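Blr6230 protein (Bradyrhizobium diazoefficiens USDA 110, PDB 5NGG) is a zinc-dependent subclass B3 metallo-beta-lactamase, which probably hydrolyses the amide bond of beta-lactam antibiotics at a two-zinc active site. Local coordinates at residues L210-R224 / F280-E292. Residues are numbered along the deposited sequence; the frame is centred on the assembly and turned at random.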
loop_
_atom_site.group_PDB
_atom_site.type_symbol
_atom_site.label_atom_id
_atom_site.label_comp_id
_atom_site.label_asym_id
_atom_site.label_seq_id
_atom_site.Cartn_x
_atom_site.Cartn_y
_atom_site.Cartn_z
ATOM N N LEU A 210 9.389 16.263 -8.156
ATOM C CA LEU A 210 10.749 15.857 -7.798
ATOM C C LEU A 210 11.752 16.995 -7.724
ATOM O O LEU A 210 12.755 16.876 -7.005
ATOM C CB LEU A 210 11.235 14.800 -8.805
ATOM C CG LEU A 210 10.348 13.547 -8.931
ATOM C CD1 LEU A 210 10.890 12.664 -10.033
ATOM C CD2 LEU A 210 10.255 12.787 -7.620
ATOM N N VAL A 211 11.488 18.052 -8.488
ATOM C CA VAL A 211 12.380 19.187 -8.644
ATOM C C VAL A 211 11.536 20.455 -8.690
ATOM O O VAL A 211 10.314 20.377 -8.890
ATOM C CB VAL A 211 13.226 19.067 -9.932
ATOM C CG1 VAL A 211 14.270 17.962 -9.787
ATOM C CG2 VAL A 211 12.356 18.829 -11.161
ATOM N N GLY A 212 12.188 21.606 -8.540
ATOM C CA GLY A 212 11.503 22.900 -8.538
ATOM C C GLY A 212 11.068 23.228 -7.133
ATOM O O GLY A 212 11.835 23.812 -6.368
ATOM N N GLN A 213 9.827 22.854 -6.819
ATOM C CA GLN A 213 9.294 22.892 -5.461
ATOM C C GLN A 213 8.955 21.442 -5.123
ATOM O O GLN A 213 7.810 21.004 -5.298
ATOM C CB GLN A 213 8.056 23.794 -5.381
ATOM C CG GLN A 213 8.335 25.265 -5.653
ATOM N N PRO A 214 9.956 20.665 -4.684
ATOM C CA PRO A 214 9.678 19.249 -4.493
ATOM C C PRO A 214 8.562 19.002 -3.472
ATOM O O PRO A 214 8.371 19.782 -2.535
ATOM C CB PRO A 214 11.021 18.697 -4.012
ATOM C CG PRO A 214 12.051 19.656 -4.558
ATOM C CD PRO A 214 11.374 20.980 -4.436
ATOM N N THR A 215 7.822 17.918 -3.665
ATOM C CA THR A 215 6.698 17.559 -2.817
ATOM C C THR A 215 7.068 17.521 -1.342
ATOM O O THR A 215 6.286 17.952 -0.501
ATOM C CB THR A 215 6.099 16.229 -3.323
ATOM O OG1 THR A 215 5.405 16.481 -4.545
ATOM C CG2 THR A 215 5.183 15.563 -2.325
ATOM N N TYR A 216 8.269 17.026 -1.045
ATOM C CA TYR A 216 8.844 17.187 0.282
ATOM C C TYR A 216 10.365 17.172 0.142
ATOM O O TYR A 216 10.902 16.690 -0.879
ATOM C CB TYR A 216 8.325 16.120 1.260
ATOM C CG TYR A 216 8.812 14.713 1.030
ATOM C CD1 TYR A 216 10.000 14.272 1.597
ATOM C CD2 TYR A 216 8.081 13.813 0.255
ATOM C CE1 TYR A 216 10.468 12.997 1.403
ATOM C CE2 TYR A 216 8.548 12.516 0.053
ATOM C CZ TYR A 216 9.744 12.120 0.638
ATOM O OH TYR A 216 10.203 10.841 0.478
ATOM N N ALA A 217 11.054 17.695 1.153
ATOM C CA ALA A 217 12.506 17.813 1.112
ATOM C C ALA A 217 13.178 16.451 1.185
ATOM O O ALA A 217 12.919 15.676 2.102
ATOM C CB ALA A 217 13.004 18.700 2.249
ATOM N N GLY A 218 14.077 16.195 0.238
ATOM C CA GLY A 218 14.837 14.946 0.174
ATOM C C GLY A 218 14.153 13.828 -0.597
ATOM O O GLY A 218 14.641 12.688 -0.583
ATOM N N ILE A 219 13.073 14.160 -1.317
ATOM C CA ILE A 219 12.295 13.146 -2.020
ATOM C C ILE A 219 13.118 12.334 -3.027
ATOM O O ILE A 219 12.965 11.115 -3.105
ATOM C CB ILE A 219 11.028 13.763 -2.649
ATOM C CG1 ILE A 219 10.119 12.683 -3.227
ATOM C CG2 ILE A 219 11.345 14.805 -3.714
ATOM C CD1 ILE A 219 8.741 13.206 -3.590
ATOM N N VAL A 220 13.975 12.994 -3.814
ATOM C CA VAL A 220 14.748 12.260 -4.802
ATOM C C VAL A 220 15.653 11.199 -4.131
ATOM O O VAL A 220 15.728 10.057 -4.557
ATOM C CB VAL A 220 15.524 13.227 -5.728
ATOM C CG1 VAL A 220 16.545 12.472 -6.582
ATOM C CG2 VAL A 220 14.565 14.031 -6.606
ATOM N N ASP A 221 16.399 11.623 -3.110
ATOM C CA ASP A 221 17.264 10.720 -2.367
ATOM C C ASP A 221 16.490 9.547 -1.782
ATOM O O ASP A 221 16.973 8.405 -1.834
ATOM C CB ASP A 221 18.027 11.480 -1.270
ATOM C CG ASP A 221 19.141 12.355 -1.810
ATOM O OD1 ASP A 221 19.880 11.908 -2.700
ATOM O OD2 ASP A 221 19.281 13.478 -1.310
ATOM N N ASP A 222 15.294 9.820 -1.244
ATOM C CA ASP A 222 14.453 8.762 -0.693
ATOM C C ASP A 222 14.114 7.695 -1.760
ATOM O O ASP A 222 14.267 6.488 -1.519
ATOM C CB ASP A 222 13.203 9.355 -0.042
ATOM C CG ASP A 222 13.450 9.987 1.318
ATOM O OD1 ASP A 222 14.540 9.829 1.942
ATOM O OD2 ASP A 222 12.479 10.607 1.820
ATOM N N TYR A 223 13.634 8.118 -2.927
ATOM C CA TYR A 223 13.294 7.164 -3.996
ATOM C C TYR A 223 14.456 6.260 -4.352
ATOM O O TYR A 223 14.347 5.063 -4.477
ATOM C CB TYR A 223 12.847 7.886 -5.250
ATOM C CG TYR A 223 11.360 8.214 -5.359
ATOM C CD1 TYR A 223 10.421 7.244 -5.731
ATOM C CD2 TYR A 223 10.897 9.513 -5.181
ATOM C CE1 TYR A 223 9.085 7.565 -5.892
ATOM C CE2 TYR A 223 9.560 9.844 -5.352
ATOM C CZ TYR A 223 8.665 8.868 -5.697
ATOM O OH TYR A 223 7.355 9.254 -5.905
ATOM N N ARG A 224 15.628 6.855 -4.560
ATOM C CA ARG A 224 16.795 6.048 -4.988
ATOM C C ARG A 224 17.305 5.124 -3.865
ATOM O O ARG A 224 17.729 4.000 -4.139
ATOM C CB ARG A 224 17.898 6.927 -5.597
ATOM C CG ARG A 224 17.550 7.493 -6.977
ATOM C CD ARG A 224 18.484 8.633 -7.330
ATOM N NE ARG A 224 18.400 9.134 -8.692
ATOM C CZ ARG A 224 18.000 8.459 -9.771
ATOM N NH1 ARG A 224 17.616 7.198 -9.696
ATOM N NH2 ARG A 224 17.997 9.069 -10.950
ATOM N N PHE A 280 11.580 6.253 -12.966
ATOM C CA PHE A 280 11.987 7.390 -12.154
ATOM C C PHE A 280 12.954 8.295 -12.930
ATOM O O PHE A 280 12.788 9.521 -12.990
ATOM C CB PHE A 280 12.644 6.934 -10.852
ATOM C CG PHE A 280 13.023 8.064 -9.957
ATOM C CD1 PHE A 280 12.089 8.614 -9.074
ATOM C CD2 PHE A 280 14.299 8.627 -10.028
ATOM C CE1 PHE A 280 12.430 9.704 -8.297
ATOM C CE2 PHE A 280 14.628 9.705 -9.243
ATOM C CZ PHE A 280 13.705 10.240 -8.368
ATOM N N ASP A 281 13.966 7.702 -13.544
ATOM C CA ASP A 281 14.902 8.471 -14.333
ATOM C C ASP A 281 14.197 9.251 -15.459
ATOM O O ASP A 281 14.532 10.416 -15.729
ATOM C CB ASP A 281 15.953 7.562 -14.959
ATOM C CG ASP A 281 16.934 6.985 -13.952
ATOM O OD1 ASP A 281 16.985 7.451 -12.803
ATOM O OD2 ASP A 281 17.655 6.031 -14.314
ATOM N N LYS A 282 13.251 8.604 -16.134
ATOM C CA LYS A 282 12.460 9.279 -17.190
ATOM C C LYS A 282 11.678 10.480 -16.635
ATOM O O LYS A 282 11.667 11.569 -17.217
ATOM C CB LYS A 282 11.482 8.279 -17.834
ATOM C CG LYS A 282 10.594 8.851 -18.935
ATOM C CD LYS A 282 9.567 7.836 -19.424
ATOM C CE LYS A 282 8.379 8.515 -20.094
ATOM N NZ LYS A 282 7.261 7.576 -20.395
ATOM N N GLN A 283 10.985 10.257 -15.521
ATOM C CA GLN A 283 10.198 11.339 -14.921
ATOM C C GLN A 283 11.059 12.468 -14.385
ATOM O O GLN A 283 10.674 13.632 -14.530
ATOM C CB GLN A 283 9.297 10.831 -13.806
ATOM C CG GLN A 283 8.323 9.737 -14.212
ATOM C CD GLN A 283 7.555 10.061 -15.475
ATOM O OE1 GLN A 283 7.077 11.178 -15.657
ATOM N NE2 GLN A 283 7.414 9.080 -16.348
ATOM N N LEU A 284 12.194 12.146 -13.769
ATOM C CA LEU A 284 13.101 13.198 -13.298
ATOM C C LEU A 284 13.594 14.068 -14.445
ATOM O O LEU A 284 13.621 15.300 -14.350
ATOM C CB LEU A 284 14.280 12.575 -12.538
ATOM C CG LEU A 284 15.273 13.541 -11.927
ATOM C CD1 LEU A 284 14.608 14.430 -10.895
ATOM C CD2 LEU A 284 16.453 12.771 -11.317
ATOM N N ALA A 285 13.951 13.433 -15.548
ATOM C CA ALA A 285 14.387 14.172 -16.740
ATOM C C ALA A 285 13.263 15.037 -17.292
ATOM O O ALA A 285 13.483 16.191 -17.669
ATOM C CB ALA A 285 14.902 13.211 -17.810
ATOM N N LYS A 286 12.057 14.496 -17.324
ATOM C CA LYS A 286 10.914 15.237 -17.841
ATOM C C LYS A 286 10.618 16.477 -16.993
ATOM O O LYS A 286 10.399 17.586 -17.510
ATOM C CB LYS A 286 9.688 14.326 -17.887
ATOM C CG LYS A 286 8.399 15.001 -18.331
ATOM C CD LYS A 286 7.264 13.991 -18.379
ATOM C CE LYS A 286 5.918 14.668 -18.606
ATOM N NZ LYS A 286 4.870 13.688 -18.992
ATOM N N GLN A 287 10.566 16.282 -15.680
ATOM C CA GLN A 287 10.287 17.406 -14.781
ATOM C C GLN A 287 11.402 18.433 -14.787
ATOM O O GLN A 287 11.137 19.624 -14.681
ATOM C CB GLN A 287 10.050 16.890 -13.364
ATOM C CG GLN A 287 8.788 16.056 -13.224
ATOM C CD GLN A 287 8.430 15.770 -11.785
ATOM O OE1 GLN A 287 8.899 16.469 -10.862
ATOM N NE2 GLN A 287 7.592 14.743 -11.573
ATOM N N THR A 288 12.648 17.979 -14.903
ATOM C CA THR A 288 13.776 18.894 -14.996
ATOM C C THR A 288 13.656 19.740 -16.257
ATOM O O THR A 288 13.843 20.968 -16.204
ATOM C CB THR A 288 15.096 18.114 -14.959
ATOM O OG1 THR A 288 15.190 17.441 -13.697
ATOM C CG2 THR A 288 16.313 19.003 -15.109
ATOM N N ALA A 289 13.358 19.108 -17.391
ATOM C CA ALA A 289 13.184 19.873 -18.636
ATOM C C ALA A 289 12.025 20.870 -18.537
ATOM O O ALA A 289 12.096 21.986 -19.047
ATOM C CB ALA A 289 12.985 18.952 -19.829
ATOM N N ALA A 290 10.952 20.467 -17.869
ATOM C CA ALA A 290 9.773 21.337 -17.708
ATOM C C ALA A 290 10.024 22.571 -16.855
ATOM O O ALA A 290 9.302 23.548 -16.989
ATOM C CB ALA A 290 8.597 20.556 -17.155
ATOM N N LEU A 291 11.034 22.534 -15.982
ATOM C CA LEU A 291 11.392 23.686 -15.150
ATOM C C LEU A 291 12.047 24.802 -15.942
ATOM O O LEU A 291 12.053 25.944 -15.479
ATOM C CB LEU A 291 12.351 23.285 -14.022
ATOM C CG LEU A 291 11.828 22.548 -12.794
ATOM C CD1 LEU A 291 12.990 22.345 -11.836
ATOM C CD2 LEU A 291 10.697 23.301 -12.108
ATOM N N GLU A 292 12.629 24.471 -17.094
ATOM C CA GLU A 292 13.349 25.432 -17.901
ATOM C C GLU A 292 12.359 26.498 -18.364
ATOM O O GLU A 292 11.229 26.196 -18.744
ATOM C CB GLU A 292 14.054 24.733 -19.072
ATOM C CG GLU A 292 15.106 23.712 -18.636
ATOM C CD GLU A 292 15.725 22.938 -19.788
ATOM O OE1 GLU A 292 16.523 22.019 -19.509
ATOM O OE2 GLU A 292 15.433 23.239 -20.965
#
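In this metallo-beta-lactamase alpha-beta/beta-alpha fold, the long C-terminal helix 268-291 packs against the start of helix 219-232 and the loop before it. The segments 219-224 and 280-291 run nearly antiparallel, at 164°, with axes 12.2 Å apart. Phe280 reaches from its helix toward Val220 and Tyr223. Its CG lies anti to the backbone N (chi1 -177°), which carries the ring across to the other helix. There Phe280 CE1 sits over one face of the Tyr223 ring, 3.5 Å from Tyr223 CG. The two ring planes are tilted by 40°. Val220 CG1 meets the edge of the Phe280 ring at CZ, and both methyls of Leu210 lie against CE1. Tyr223 hydrogen-bonds through OH to Thr204 O, and its side chain is about 4 Å from that of the zinc ligand His177 at the nearest atoms, which probably places Tyr223 in the second shell of that zinc.

Farther along helix 268-291, Gln287 holds the loop. Gln287 OE1 accepts from Leu210 N at 2.8 Å, on a lone pair in the amide plane, and the bond is nearly straight. Its NE2 donates to Asn208 O, so both ends of the amide are fixed and its rotation is set. Val211 splits its branches: CG1 touches Leu284 CD1, while Val211 CG2 rests 3.6 Å from Leu291 CD1 and also packs on Gln287 CB. Leu291 CD1 reaches Gly212 N as well.

At the other end, Arg224 is modelled in two conformers. In the one described, a face of its guanidinium lies on the Phe280 rim, over CE2. Arg224 NH2 forms a salt bridge with Asp281 OD1 at 2.7 Å, with the oxygen almost in the guanidinium plane, and NH1 adds a weak bond to the same OD1.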